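Long-range contacts in cucumber stellacyanin (Cucumis sativus, PDB 1JER), which binds one copper ion in a type 1 (blue) site and probably carries electrons, as its relatives among the plant phytocyanins are thought to do: residues A[53-58]-A[85-90]; A[46-51]-A[89-94]; A[4-9]-A[34-39]; A[30-35]-A[78-83]; A[40-45]-A[72-77]. All coordinates share one frame; numbering follows the deposited sequence.

Contact 1 of 5, residues A[53-58]-A[85-90]. With CU (copper (II) ion), chain B.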
# COMPACT_ATOMS: atom_id res chain seq x y z
N GLU A 53 -2.68 5.91 16.85
CA GLU A 53 -2.74 4.75 17.72
C GLU A 53 -4.04 4.63 18.50
O GLU A 53 -4.59 3.52 18.61
CB GLU A 53 -1.56 4.81 18.71
CG GLU A 53 -0.61 5.95 18.53
CD GLU A 53 -1.16 7.33 18.36
OE1 GLU A 53 -1.54 8.00 19.35
OE2 GLU A 53 -1.15 7.85 17.21
N THR A 54 -4.49 5.70 19.13
CA THR A 54 -5.59 5.70 20.06
C THR A 54 -6.72 6.61 19.63
O THR A 54 -6.47 7.61 18.95
CB THR A 54 -5.13 6.27 21.46
OG1 THR A 54 -3.92 5.60 21.84
CG2 THR A 54 -4.78 7.75 21.26
N LYS A 55 -7.93 6.30 20.10
CA LYS A 55 -9.10 7.08 19.82
C LYS A 55 -9.02 8.49 20.42
O LYS A 55 -9.61 9.43 19.91
CB LYS A 55 -10.40 6.41 20.33
CG LYS A 55 -11.62 7.27 19.98
CD LYS A 55 -12.87 6.87 20.72
CE LYS A 55 -13.92 7.99 20.68
NZ LYS A 55 -14.10 8.48 19.27
N GLN A 56 -8.36 8.55 21.58
CA GLN A 56 -8.28 9.84 22.32
C GLN A 56 -7.51 10.84 21.47
O GLN A 56 -7.99 11.95 21.24
CB GLN A 56 -7.62 9.59 23.66
CG GLN A 56 -8.47 8.94 24.72
CD GLN A 56 -9.02 7.57 24.48
OE1 GLN A 56 -8.35 6.53 24.42
NE2 GLN A 56 -10.37 7.47 24.43
N SER A 57 -6.35 10.40 20.98
CA SER A 57 -5.54 11.30 20.12
C SER A 57 -6.29 11.66 18.84
O SER A 57 -6.24 12.81 18.38
CB SER A 57 -4.26 10.54 19.72
OG SER A 57 -3.40 10.51 20.84
N PHE A 58 -6.91 10.66 18.21
CA PHE A 58 -7.68 10.91 16.96
C PHE A 58 -8.78 11.91 17.26
O PHE A 58 -9.05 12.86 16.52
CB PHE A 58 -8.38 9.53 16.65
CG PHE A 58 -9.37 9.55 15.51
CD1 PHE A 58 -8.91 9.65 14.19
CD2 PHE A 58 -10.72 9.46 15.71
CE1 PHE A 58 -9.81 9.62 13.14
CE2 PHE A 58 -11.63 9.48 14.68
CZ PHE A 58 -11.16 9.54 13.37
N MET A 85 -10.39 -1.37 15.25
CA MET A 85 -10.54 0.03 14.88
C MET A 85 -9.19 0.58 14.37
O MET A 85 -8.18 0.28 14.98
CB MET A 85 -10.94 0.84 16.11
CG MET A 85 -12.40 0.64 16.55
SD MET A 85 -13.59 0.78 15.27
CE MET A 85 -13.55 2.48 14.79
N HIS A 86 -9.29 1.36 13.31
CA HIS A 86 -8.11 2.05 12.75
C HIS A 86 -8.52 3.52 12.56
O HIS A 86 -9.67 3.82 12.27
CB HIS A 86 -7.67 1.45 11.45
CG HIS A 86 -7.02 0.10 11.58
ND1 HIS A 86 -7.75 -1.04 11.80
CD2 HIS A 86 -5.73 -0.29 11.53
CE1 HIS A 86 -6.94 -2.08 11.88
NE2 HIS A 86 -5.71 -1.66 11.72
N TYR A 87 -7.55 4.39 12.79
CA TYR A 87 -7.87 5.84 12.78
C TYR A 87 -6.86 6.53 11.85
O TYR A 87 -5.64 6.39 12.04
CB TYR A 87 -7.49 6.33 14.23
CG TYR A 87 -8.41 5.67 15.25
CD1 TYR A 87 -9.76 5.97 15.27
CD2 TYR A 87 -7.91 4.73 16.13
CE1 TYR A 87 -10.62 5.36 16.18
CE2 TYR A 87 -8.76 4.12 17.06
CZ TYR A 87 -10.09 4.45 17.07
OH TYR A 87 -10.93 3.83 17.98
N PHE A 88 -7.35 7.30 10.90
CA PHE A 88 -6.37 7.99 9.99
C PHE A 88 -6.77 9.48 9.97
O PHE A 88 -7.95 9.81 9.97
CB PHE A 88 -6.58 7.45 8.57
CG PHE A 88 -6.28 5.97 8.44
CD1 PHE A 88 -4.99 5.54 8.19
CD2 PHE A 88 -7.33 5.05 8.59
CE1 PHE A 88 -4.69 4.19 8.11
CE2 PHE A 88 -7.01 3.70 8.53
CZ PHE A 88 -5.74 3.29 8.26
N VAL A 89 -5.75 10.33 9.86
CA VAL A 89 -6.10 11.77 9.82
C VAL A 89 -5.14 12.44 8.82
O VAL A 89 -4.15 11.87 8.42
CB VAL A 89 -5.84 12.43 11.19
CG1 VAL A 89 -6.73 11.79 12.26
CG2 VAL A 89 -4.38 12.23 11.59
N CYS A 90 -5.49 13.68 8.52
CA CYS A 90 -4.56 14.56 7.79
C CYS A 90 -4.00 15.53 8.87
O CYS A 90 -4.79 16.06 9.66
CB CYS A 90 -5.40 15.43 6.80
SG CYS A 90 -4.23 16.61 5.99
CU CU B . -5.48 17.87 4.73
O HOH W 1 -5.82 1.66 16.77
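The rings of Phe58 and Tyr87 meet obliquely, their planes turned 41° against each other and their centroids 4.9 Å apart. One face of the Phe58 ring takes Tyr87 CD1, which sits 3.6 Å above the plane and off centre toward the rim. At the edge of the same ring, in its plane, lies the carbonyl oxygen of Phe88, 3.7 Å from Phe58 CE1. Over one face of the Tyr87 ring comes the backbone of the helix start: Lys55 CA stands 4.2 Å from the Tyr87 centroid in a CH-pi contact, and Lys55 CB reaches 3.5 Å from Tyr87 OH. The end of the lysine chain leads away, and Lys55 NZ forms a salt bridge with Asp59. Phe58 CG, anti to the backbone N (chi1 173°), lies 3.6 Å from Tyr87 CD1. Farther round the ring, Phe58 CD1 packs 3.6 Å from Val89 CG1. No hydrogen bond joins the two segments directly, and the contact rests on aromatic and aliphatic surfaces. Lys101 adds a cation-pi contact to the Phe58 ring. Helix 55-60 thus lies against strand 84-89, which runs between strands 50-52 and 101-107 in the four-stranded sheet: Tyr87 touches Met52 on the one and Ser103 on the other, while the strand itself leads to Cys90, whose SG binds the copper.

Contact 2 of 5, residues A[46-51]-A[89-94]. With CU (copper (II) ion), chain B.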
# COMPACT_ATOMS: atom_id res chain seq x y z
N ALA A 46 -0.95 18.98 -0.76
CA ALA A 46 -2.00 19.68 -0.03
C ALA A 46 -2.44 18.97 1.25
O ALA A 46 -2.96 19.57 2.18
CB ALA A 46 -3.25 19.80 -0.93
N HIS A 47 -2.29 17.65 1.28
CA HIS A 47 -2.76 16.95 2.54
C HIS A 47 -1.75 15.83 2.80
O HIS A 47 -0.79 15.63 2.07
CB HIS A 47 -4.11 16.21 2.13
CG HIS A 47 -5.18 17.21 1.82
ND1 HIS A 47 -5.75 18.00 2.79
CD2 HIS A 47 -5.73 17.60 0.62
CE1 HIS A 47 -6.65 18.81 2.23
NE2 HIS A 47 -6.66 18.58 0.93
N ASN A 48 -2.04 15.01 3.81
CA ASN A 48 -1.21 13.82 4.02
C ASN A 48 -2.12 12.78 4.70
O ASN A 48 -3.33 13.07 4.87
CB ASN A 48 0.03 14.09 4.83
CG ASN A 48 -0.26 14.71 6.18
OD1 ASN A 48 0.54 15.52 6.69
ND2 ASN A 48 -1.38 14.41 6.75
N VAL A 49 -1.55 11.62 4.98
CA VAL A 49 -2.32 10.57 5.64
C VAL A 49 -1.45 9.98 6.76
O VAL A 49 -0.34 9.55 6.50
CB VAL A 49 -2.62 9.40 4.66
CG1 VAL A 49 -3.48 8.38 5.47
CG2 VAL A 49 -3.46 9.92 3.49
N HIS A 50 -1.99 10.03 7.98
CA HIS A 50 -1.26 9.50 9.12
C HIS A 50 -2.16 8.62 9.95
O HIS A 50 -3.31 8.93 10.23
CB HIS A 50 -0.78 10.71 9.97
CG HIS A 50 -0.15 10.36 11.27
ND1 HIS A 50 1.05 9.70 11.39
CD2 HIS A 50 -0.56 10.61 12.55
CE1 HIS A 50 1.35 9.53 12.66
NE2 HIS A 50 0.40 10.07 13.39
N GLU A 51 -1.66 7.42 10.32
CA GLU A 51 -2.52 6.57 11.16
C GLU A 51 -2.29 6.87 12.62
O GLU A 51 -1.14 7.15 13.03
CB GLU A 51 -2.16 5.09 10.83
CG GLU A 51 -3.04 4.17 11.69
CD GLU A 51 -2.77 2.70 11.40
OE1 GLU A 51 -1.89 2.35 10.63
OE2 GLU A 51 -3.51 1.87 11.99
N VAL A 89 -5.75 10.33 9.86
CA VAL A 89 -6.10 11.77 9.82
C VAL A 89 -5.14 12.44 8.82
O VAL A 89 -4.15 11.87 8.42
CB VAL A 89 -5.84 12.43 11.19
CG1 VAL A 89 -6.73 11.79 12.26
CG2 VAL A 89 -4.38 12.23 11.59
N CYS A 90 -5.49 13.68 8.52
CA CYS A 90 -4.56 14.56 7.79
C CYS A 90 -4.00 15.53 8.87
O CYS A 90 -4.79 16.06 9.66
CB CYS A 90 -5.40 15.43 6.80
SG CYS A 90 -4.23 16.61 5.99
N THR A 91 -2.69 15.65 8.93
CA THR A 91 -2.08 16.44 10.01
C THR A 91 -1.76 17.85 9.55
O THR A 91 -1.13 18.62 10.26
CB THR A 91 -0.81 15.79 10.57
OG1 THR A 91 0.20 15.72 9.59
CG2 THR A 91 -1.09 14.35 11.03
N VAL A 92 -2.22 18.22 8.35
CA VAL A 92 -1.93 19.61 7.89
C VAL A 92 -2.85 20.57 8.58
O VAL A 92 -4.06 20.43 8.60
CB VAL A 92 -2.09 19.70 6.38
CG1 VAL A 92 -2.15 21.13 5.88
CG2 VAL A 92 -1.07 18.87 5.65
N GLY A 93 -2.26 21.67 9.15
CA GLY A 93 -3.09 22.72 9.67
C GLY A 93 -4.26 22.37 10.49
O GLY A 93 -4.13 21.66 11.52
N THR A 94 -5.45 22.87 10.15
CA THR A 94 -6.65 22.53 10.96
C THR A 94 -7.50 21.47 10.27
O THR A 94 -8.69 21.31 10.60
CB THR A 94 -7.52 23.81 11.10
OG1 THR A 94 -7.80 24.32 9.80
CG2 THR A 94 -6.67 24.91 11.78
CU CU B . -5.48 17.87 4.73
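His47 and Cys90 converge on the copper, held by His47 ND1 at 2.0 Å and Cys90 SG at 2.2 Å. The thiolate lies at the edge of the His47 ring, in its plane. Cys90 SG accepts two backbone hydrogen bonds, from Asn48 N across the contact and from Val92 N in its own loop, both 3.5 Å long; they would probably stabilise its negative charge. Between the two loops the Asn48 side chain crosses that of Thr91 at about a right angle, with Asn48 CG 3.6 Å from Thr91 OG1. An alanine in place of Asn48 would probably leave Thr91 without this polar neighbour and open a gap between the ligand loops. Thr91 CG2 packs on His50 CB, beside an antiparallel hydrogen-bonded pair in which His50 N binds Val89 O at 2.9 Å and Val89 N binds His50 O. With His95 and Gln100 completing the metal sphere, this is the type 1 copper site of stellacyanins, where glutamine takes the place of the methionine common in other cupredoxins.

Contact 3 of 5, residues A[4-9]-A[34-39]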
# COMPACT_ATOMS: atom_id res chain seq x y z
N THR A 4 -10.51 -6.10 -1.44
CA THR A 4 -11.02 -4.88 -2.11
C THR A 4 -10.06 -3.73 -1.86
O THR A 4 -9.58 -3.56 -0.75
CB THR A 4 -12.38 -4.52 -1.41
OG1 THR A 4 -13.28 -5.62 -1.75
CG2 THR A 4 -13.02 -3.31 -2.04
N VAL A 5 -9.93 -2.85 -2.86
CA VAL A 5 -9.18 -1.58 -2.56
C VAL A 5 -10.27 -0.51 -2.47
O VAL A 5 -11.00 -0.23 -3.44
CB VAL A 5 -8.22 -1.27 -3.72
CG1 VAL A 5 -7.48 0.06 -3.43
CG2 VAL A 5 -7.20 -2.40 -3.88
N HIS A 6 -10.49 0.01 -1.27
CA HIS A 6 -11.63 0.96 -1.15
C HIS A 6 -11.06 2.38 -1.46
O HIS A 6 -9.97 2.68 -0.99
CB HIS A 6 -12.09 0.96 0.30
CG HIS A 6 -12.50 -0.39 0.79
ND1 HIS A 6 -13.82 -0.82 0.64
CD2 HIS A 6 -11.80 -1.34 1.46
CE1 HIS A 6 -13.90 -2.04 1.21
NE2 HIS A 6 -12.71 -2.37 1.70
N ILE A 7 -11.83 3.16 -2.15
CA ILE A 7 -11.37 4.54 -2.46
C ILE A 7 -12.01 5.48 -1.43
O ILE A 7 -13.21 5.62 -1.38
CB ILE A 7 -11.86 4.94 -3.87
CG1 ILE A 7 -11.31 3.99 -4.97
CG2 ILE A 7 -11.31 6.36 -4.17
CD1 ILE A 7 -9.78 3.93 -4.94
N VAL A 8 -11.17 6.00 -0.54
CA VAL A 8 -11.69 6.80 0.57
C VAL A 8 -12.47 7.98 0.02
O VAL A 8 -11.95 8.74 -0.79
CB VAL A 8 -10.53 7.28 1.46
CG1 VAL A 8 -11.05 8.25 2.52
CG2 VAL A 8 -9.83 6.11 2.14
N GLY A 9 -13.73 8.10 0.43
CA GLY A 9 -14.58 9.18 -0.07
C GLY A 9 -15.08 8.99 -1.47
O GLY A 9 -15.67 9.94 -2.03
N VAL A 34 -9.70 -7.72 6.71
CA VAL A 34 -8.23 -7.83 6.73
C VAL A 34 -7.78 -8.20 5.33
O VAL A 34 -8.43 -9.01 4.68
CB VAL A 34 -7.81 -8.96 7.72
CG1 VAL A 34 -6.35 -9.28 7.55
CG2 VAL A 34 -8.10 -8.52 9.15
N GLY A 35 -6.74 -7.56 4.81
CA GLY A 35 -6.36 -7.86 3.41
C GLY A 35 -6.80 -6.76 2.48
O GLY A 35 -6.24 -6.54 1.40
N ASP A 36 -7.87 -6.03 2.85
CA ASP A 36 -8.31 -4.95 1.90
C ASP A 36 -7.29 -3.79 2.10
O ASP A 36 -6.54 -3.76 3.02
CB ASP A 36 -9.65 -4.37 2.50
CG ASP A 36 -10.82 -5.27 2.17
OD1 ASP A 36 -10.63 -6.30 1.49
OD2 ASP A 36 -11.95 -4.97 2.62
N SER A 37 -7.44 -2.82 1.16
CA SER A 37 -6.55 -1.64 1.31
C SER A 37 -7.46 -0.39 1.19
O SER A 37 -8.57 -0.46 0.70
CB SER A 37 -5.61 -1.63 0.05
OG SER A 37 -4.68 -2.72 0.17
N LEU A 38 -6.89 0.73 1.63
CA LEU A 38 -7.63 2.02 1.57
C LEU A 38 -6.73 2.93 0.66
O LEU A 38 -5.56 3.01 0.96
CB LEU A 38 -7.53 2.69 2.95
CG LEU A 38 -8.42 2.20 4.06
CD1 LEU A 38 -8.34 3.13 5.26
CD2 LEU A 38 -9.87 2.05 3.56
N GLN A 39 -7.36 3.47 -0.35
CA GLN A 39 -6.61 4.38 -1.24
C GLN A 39 -7.06 5.83 -0.96
O GLN A 39 -8.25 6.11 -1.13
CB GLN A 39 -6.89 4.05 -2.70
CG GLN A 39 -6.20 5.06 -3.64
CD GLN A 39 -6.08 4.53 -5.04
OE1 GLN A 39 -6.06 3.31 -5.24
NE2 GLN A 39 -6.00 5.43 -6.01
O HOH W 2 -12.99 -7.75 0.83
O HOH W 3 -9.44 8.75 -1.93
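Val5, His6 and Ile7 pair in parallel with Ser37, Leu38 and Gln39, the two short strands lying 4.6 Å apart at closest approach with their axes 30° from alignment. This is the parallel edge pairing of the three-stranded sheet in the cupredoxin beta-sandwich. Hydrogen bonds step regularly along it, from Ser37 N to Thr4 O, His6 N to Ser37 O (2.8 Å), Gln39 N to His6 O and Val8 N to Gln39 O. Ile7 and Gln39 lie side by side on one face of the sheet, pointing the same way, with Ile7 CD1 3.7 Å from Gln39 CB. The extended Gln39 chain keeps beside this methyl as far as CD, while its NE2 bonds to Asn41 OD1. On the other face, His6 CB touches Leu38 CD2, and the imidazole meets Phe32 edge-to-face. Val5 packs on Pro75 and Ser37 on Ile77 of the second subunit, so this edge also belongs to the dimer interface. Asp36 anchors the start of the pairing with both carboxylate oxygens. Its OD1 accepts Thr4 N at 2.9 Å and a water at 2.8 Å, while OD2 takes Arg33 N as well as the histidine. Thr4 CG2 lies 3.6 Å above one face of the His6 ring. At the ring's edge His6 NE2 donates to Asp36 OD2 at 2.9 Å, the oxygen lying in the imidazole plane but itself approached from above the carboxylate plane.

Contact 4 of 5, residues A[30-35]-A[78-83]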
# COMPACT_ATOMS: atom_id res chain seq x y z
N LYS A 30 -19.68 0.76 4.15
CA LYS A 30 -18.79 -0.29 3.61
C LYS A 30 -18.51 -1.36 4.71
O LYS A 30 -18.71 -1.10 5.87
CB LYS A 30 -17.37 0.34 3.40
CG LYS A 30 -17.42 1.59 2.54
CD LYS A 30 -17.67 1.28 1.11
CE LYS A 30 -17.55 2.55 0.22
NZ LYS A 30 -17.34 2.10 -1.20
N THR A 31 -17.96 -2.49 4.25
CA THR A 31 -17.45 -3.50 5.23
C THR A 31 -15.95 -3.68 4.92
O THR A 31 -15.63 -3.83 3.72
CB THR A 31 -18.16 -4.84 5.02
OG1 THR A 31 -19.50 -4.69 5.47
CG2 THR A 31 -17.53 -5.96 5.82
N PHE A 32 -15.10 -3.53 5.90
CA PHE A 32 -13.64 -3.58 5.62
C PHE A 32 -13.08 -4.90 6.20
O PHE A 32 -13.32 -5.14 7.38
CB PHE A 32 -12.98 -2.41 6.40
CG PHE A 32 -13.49 -1.06 5.88
CD1 PHE A 32 -13.02 -0.54 4.69
CD2 PHE A 32 -14.46 -0.37 6.59
CE1 PHE A 32 -13.50 0.67 4.22
CE2 PHE A 32 -14.96 0.85 6.11
CZ PHE A 32 -14.48 1.36 4.92
N ARG A 33 -12.38 -5.66 5.39
CA ARG A 33 -11.84 -6.96 5.89
C ARG A 33 -10.32 -6.97 5.81
O ARG A 33 -9.74 -6.32 4.92
CB ARG A 33 -12.35 -8.06 4.95
CG ARG A 33 -13.87 -8.20 4.99
CD ARG A 33 -14.31 -9.35 4.05
NE ARG A 33 -15.76 -9.48 4.05
CZ ARG A 33 -16.45 -10.12 4.99
NH1 ARG A 33 -15.86 -10.47 6.14
NH2 ARG A 33 -17.73 -10.47 4.81
N VAL A 34 -9.70 -7.72 6.71
CA VAL A 34 -8.23 -7.83 6.73
C VAL A 34 -7.78 -8.20 5.33
O VAL A 34 -8.43 -9.01 4.68
CB VAL A 34 -7.81 -8.96 7.72
CG1 VAL A 34 -6.35 -9.28 7.55
CG2 VAL A 34 -8.10 -8.52 9.15
N GLY A 35 -6.74 -7.56 4.81
CA GLY A 35 -6.36 -7.86 3.41
C GLY A 35 -6.80 -6.76 2.48
O GLY A 35 -6.24 -6.54 1.40
N GLU A 78 -3.11 2.27 1.95
CA GLU A 78 -2.74 1.64 3.23
C GLU A 78 -3.39 0.25 3.30
O GLU A 78 -4.56 0.14 3.00
CB GLU A 78 -3.35 2.49 4.39
CG GLU A 78 -2.63 3.87 4.47
CD GLU A 78 -1.31 3.75 5.22
OE1 GLU A 78 -1.15 2.79 6.01
OE2 GLU A 78 -0.45 4.65 5.07
N ARG A 79 -2.60 -0.74 3.70
CA ARG A 79 -3.13 -2.09 3.81
C ARG A 79 -3.78 -2.27 5.18
O ARG A 79 -3.26 -1.82 6.19
CB ARG A 79 -2.03 -3.17 3.65
CG ARG A 79 -2.68 -4.51 3.21
CD ARG A 79 -1.66 -5.55 2.77
NE ARG A 79 -2.11 -6.25 1.54
CZ ARG A 79 -2.76 -7.40 1.55
NH1 ARG A 79 -2.58 -8.25 2.56
NH2 ARG A 79 -3.60 -7.76 0.55
N LEU A 80 -4.91 -2.98 5.18
CA LEU A 80 -5.57 -3.21 6.51
C LEU A 80 -5.16 -4.66 6.93
O LEU A 80 -5.70 -5.62 6.44
CB LEU A 80 -7.07 -3.10 6.30
CG LEU A 80 -7.51 -1.71 5.74
CD1 LEU A 80 -9.00 -1.65 5.50
CD2 LEU A 80 -7.07 -0.60 6.67
N ASP A 81 -4.18 -4.68 7.79
CA ASP A 81 -3.46 -5.84 8.25
C ASP A 81 -3.99 -6.41 9.57
O ASP A 81 -3.57 -7.55 9.89
CB ASP A 81 -2.00 -5.29 8.72
CG ASP A 81 -1.21 -5.05 7.46
OD1 ASP A 81 -1.39 -5.85 6.51
OD2 ASP A 81 -0.45 -4.05 7.43
N GLU A 82 -4.65 -5.64 10.38
CA GLU A 82 -5.05 -6.09 11.72
C GLU A 82 -6.54 -5.85 11.94
O GLU A 82 -7.12 -4.92 11.35
CB GLU A 82 -4.25 -5.33 12.77
CG GLU A 82 -3.14 -4.49 12.21
CD GLU A 82 -1.75 -4.99 12.47
OE1 GLU A 82 -1.57 -6.19 12.78
OE2 GLU A 82 -0.79 -4.18 12.33
N LEU A 83 -7.12 -6.66 12.81
CA LEU A 83 -8.55 -6.51 13.13
C LEU A 83 -8.77 -5.26 14.00
O LEU A 83 -7.88 -4.81 14.73
CB LEU A 83 -8.95 -7.73 14.02
CG LEU A 83 -8.94 -9.05 13.21
CD1 LEU A 83 -9.38 -10.17 14.14
CD2 LEU A 83 -9.86 -8.93 12.03
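Leu80 and Val34 bury the most surface here, with Gly35 next. The carbonyl of Leu80 receives Gly35 N at 2.7 Å, a nearly straight bond (166°), and Val34 CA lies 3.4 Å from the same Leu80 O. Among the side chains, Leu80 CD1 reaches Phe32 CB at 4.2 Å, and Val34 crosses Leu83 at about a right angle. Gly35 has a positive phi (103°), at which a CB would press on the carbonyl oxygen of Val34. Arg79 lays one face of its guanidinium over the Gly35 carbonyl, but its polar bonds go to the second subunit, to Glu71, Thr73 and Pro75. An alanine in place of Arg79 would probably leave Glu71 of the second subunit without this counter-charge and Thr73 and Pro75 there without their bonds to the guanidinium. The turn at Val34-Gly35 follows strand 32-33, which pairs with strand 101-107 at the edge of the four-stranded sheet, and meets the chain just past strand 76-79 of the three-stranded one, so the contact links the two sheets.

Contact 5 of 5, residues A[40-45]-A[72-77]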
# COMPACT_ATOMS: atom_id res chain seq x y z
N PHE A 40 -6.11 6.68 -0.62
CA PHE A 40 -6.45 8.12 -0.36
C PHE A 40 -5.87 8.92 -1.57
O PHE A 40 -4.68 8.82 -1.79
CB PHE A 40 -5.60 8.55 0.86
CG PHE A 40 -6.11 7.94 2.18
CD1 PHE A 40 -5.67 6.67 2.55
CD2 PHE A 40 -6.95 8.63 3.01
CE1 PHE A 40 -6.07 6.15 3.79
CE2 PHE A 40 -7.38 8.10 4.23
CZ PHE A 40 -6.95 6.82 4.58
N ASN A 41 -6.76 9.59 -2.28
CA ASN A 41 -6.36 10.37 -3.47
C ASN A 41 -6.55 11.87 -3.12
O ASN A 41 -7.60 12.28 -2.64
CB ASN A 41 -7.39 10.09 -4.61
CG ASN A 41 -7.23 8.66 -5.15
OD1 ASN A 41 -6.17 8.12 -5.25
ND2 ASN A 41 -8.40 8.12 -5.56
N PHE A 42 -5.48 12.62 -3.36
CA PHE A 42 -5.62 14.09 -3.05
C PHE A 42 -4.55 14.80 -3.90
O PHE A 42 -3.59 14.17 -4.35
CB PHE A 42 -5.34 14.29 -1.59
CG PHE A 42 -4.11 13.64 -1.02
CD1 PHE A 42 -4.15 12.32 -0.57
CD2 PHE A 42 -2.91 14.33 -0.92
CE1 PHE A 42 -3.01 11.74 -0.02
CE2 PHE A 42 -1.78 13.77 -0.39
CZ PHE A 42 -1.81 12.44 0.06
N PRO A 43 -4.69 16.11 -4.04
CA PRO A 43 -3.64 16.85 -4.81
C PRO A 43 -2.34 16.83 -4.04
O PRO A 43 -2.25 17.04 -2.83
CB PRO A 43 -4.22 18.23 -4.95
CG PRO A 43 -5.41 18.32 -4.12
CD PRO A 43 -5.76 16.95 -3.58
N ALA A 44 -1.25 16.46 -4.73
CA ALA A 44 0.04 16.37 -4.04
C ALA A 44 0.30 17.60 -3.19
O ALA A 44 -0.17 18.72 -3.44
CB ALA A 44 1.14 16.23 -5.12
N ASN A 45 1.05 17.42 -2.09
CA ASN A 45 1.42 18.54 -1.29
C ASN A 45 0.35 19.24 -0.54
O ASN A 45 0.69 20.06 0.35
CB ASN A 45 2.28 19.53 -2.10
CG ASN A 45 3.73 19.12 -2.21
OD1 ASN A 45 4.10 17.94 -2.16
ND2 ASN A 45 4.63 20.11 -2.35
N ARG A 72 3.95 13.82 1.11
CA ARG A 72 2.64 14.35 0.71
C ARG A 72 2.31 13.90 -0.70
O ARG A 72 1.61 14.58 -1.44
CB ARG A 72 2.64 15.87 0.78
CG ARG A 72 2.77 16.40 2.21
CD ARG A 72 1.96 17.67 2.46
NE ARG A 72 2.30 18.34 3.72
CZ ARG A 72 2.12 19.65 3.94
NH1 ARG A 72 1.61 20.45 3.00
NH2 ARG A 72 2.43 20.26 5.10
N THR A 73 2.87 12.74 -1.11
CA THR A 73 2.57 12.29 -2.48
C THR A 73 1.26 11.45 -2.41
O THR A 73 0.96 10.86 -1.40
CB THR A 73 3.68 11.34 -2.98
OG1 THR A 73 3.90 10.34 -1.97
CG2 THR A 73 4.98 12.15 -3.10
N SER A 74 0.55 11.48 -3.50
CA SER A 74 -0.74 10.79 -3.62
C SER A 74 -0.64 9.93 -4.89
O SER A 74 0.06 10.39 -5.81
CB SER A 74 -1.85 11.83 -3.74
OG SER A 74 -3.11 11.25 -4.17
N PRO A 75 -1.29 8.82 -4.94
CA PRO A 75 -2.16 8.29 -3.89
C PRO A 75 -1.37 7.56 -2.80
O PRO A 75 -0.26 7.06 -3.08
CB PRO A 75 -2.95 7.17 -4.66
CG PRO A 75 -1.95 6.70 -5.66
CD PRO A 75 -1.26 7.97 -6.16
N VAL A 76 -1.95 7.55 -1.62
CA VAL A 76 -1.38 6.80 -0.48
C VAL A 76 -2.30 5.57 -0.30
O VAL A 76 -3.52 5.77 -0.28
CB VAL A 76 -1.46 7.61 0.81
CG1 VAL A 76 -1.18 6.68 2.01
CG2 VAL A 76 -0.39 8.72 0.75
N ILE A 77 -1.71 4.40 -0.35
CA ILE A 77 -2.62 3.18 -0.25
C ILE A 77 -2.20 2.43 1.00
O ILE A 77 -1.02 2.08 1.15
CB ILE A 77 -2.45 2.30 -1.51
CG1 ILE A 77 -3.06 3.01 -2.77
CG2 ILE A 77 -3.32 1.01 -1.32
CD1 ILE A 77 -2.22 2.86 -4.00
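Ser74 OG is held from two sides of the subunit boundary: it accepts Phe42 N at 2.9 Å, and Gln2 NE2 of the second subunit is also hydrogen-bonded to it. Around it the chain leaves the three-stranded sheet of the cupredoxin sandwich, whose last antiparallel hydrogen-bonded pair here is Phe40 with Val76. Phe40 N meets Val76 O at 2.8 Å, and Val76 N returns a bond to Phe40 O. Beyond this pair Ser74 and Phe42 carry the contact, before a last backbone bond at Asn45. Phe42 CG lies between its backbone N and carbonyl carbon (chi1 48°); the ring beyond it covers Ser74 CB, which sits over the centre of one face, 3.7 Å from the centroid and only 3° off the normal, a CH-pi contact. Val76 CG2 approaches the edge of the same ring, 4.0 Å from Phe42 CZ, and the ring also packs on His47, a copper ligand. The peptide bond before Pro75 is cis, and Pro75 CB lies 3.4 Å from Asn41 OD1. At the far end Asn45 N donates to Arg72 O at 3.0 Å, while Arg72 NE pairs with Asp69. The guanidinium completes a second link by turning its edge to the asparagine backbone, with Arg72 NH1 2.8 Å from Asn45 O and that oxygen exactly in its plane.

Overall arrangement
All five contacts are partly buried; contact 4 has the most exposed residues, four of nine, and contact 2 has none. Contacts 1 and 2 share Val89 and Cys90, the second of which binds the copper, but contact 1 is aromatic packing of a helix on a strand while contact 2 is metal ligation with polar links. Contacts 3, 4 and 5 gather round the three-stranded sheet and touch the second subunit; contacts 3 and 5 also keep buried residues toward the interior, where Phe88 of contact 1 reaches Leu38 and Phe40. Contacts 3 and 4 share Val34 and Gly35, and contacts 4 and 5 strand 76-79. Contacts 2 and 5, centres about 10 Å apart, meet where Val49 packs on Phe40.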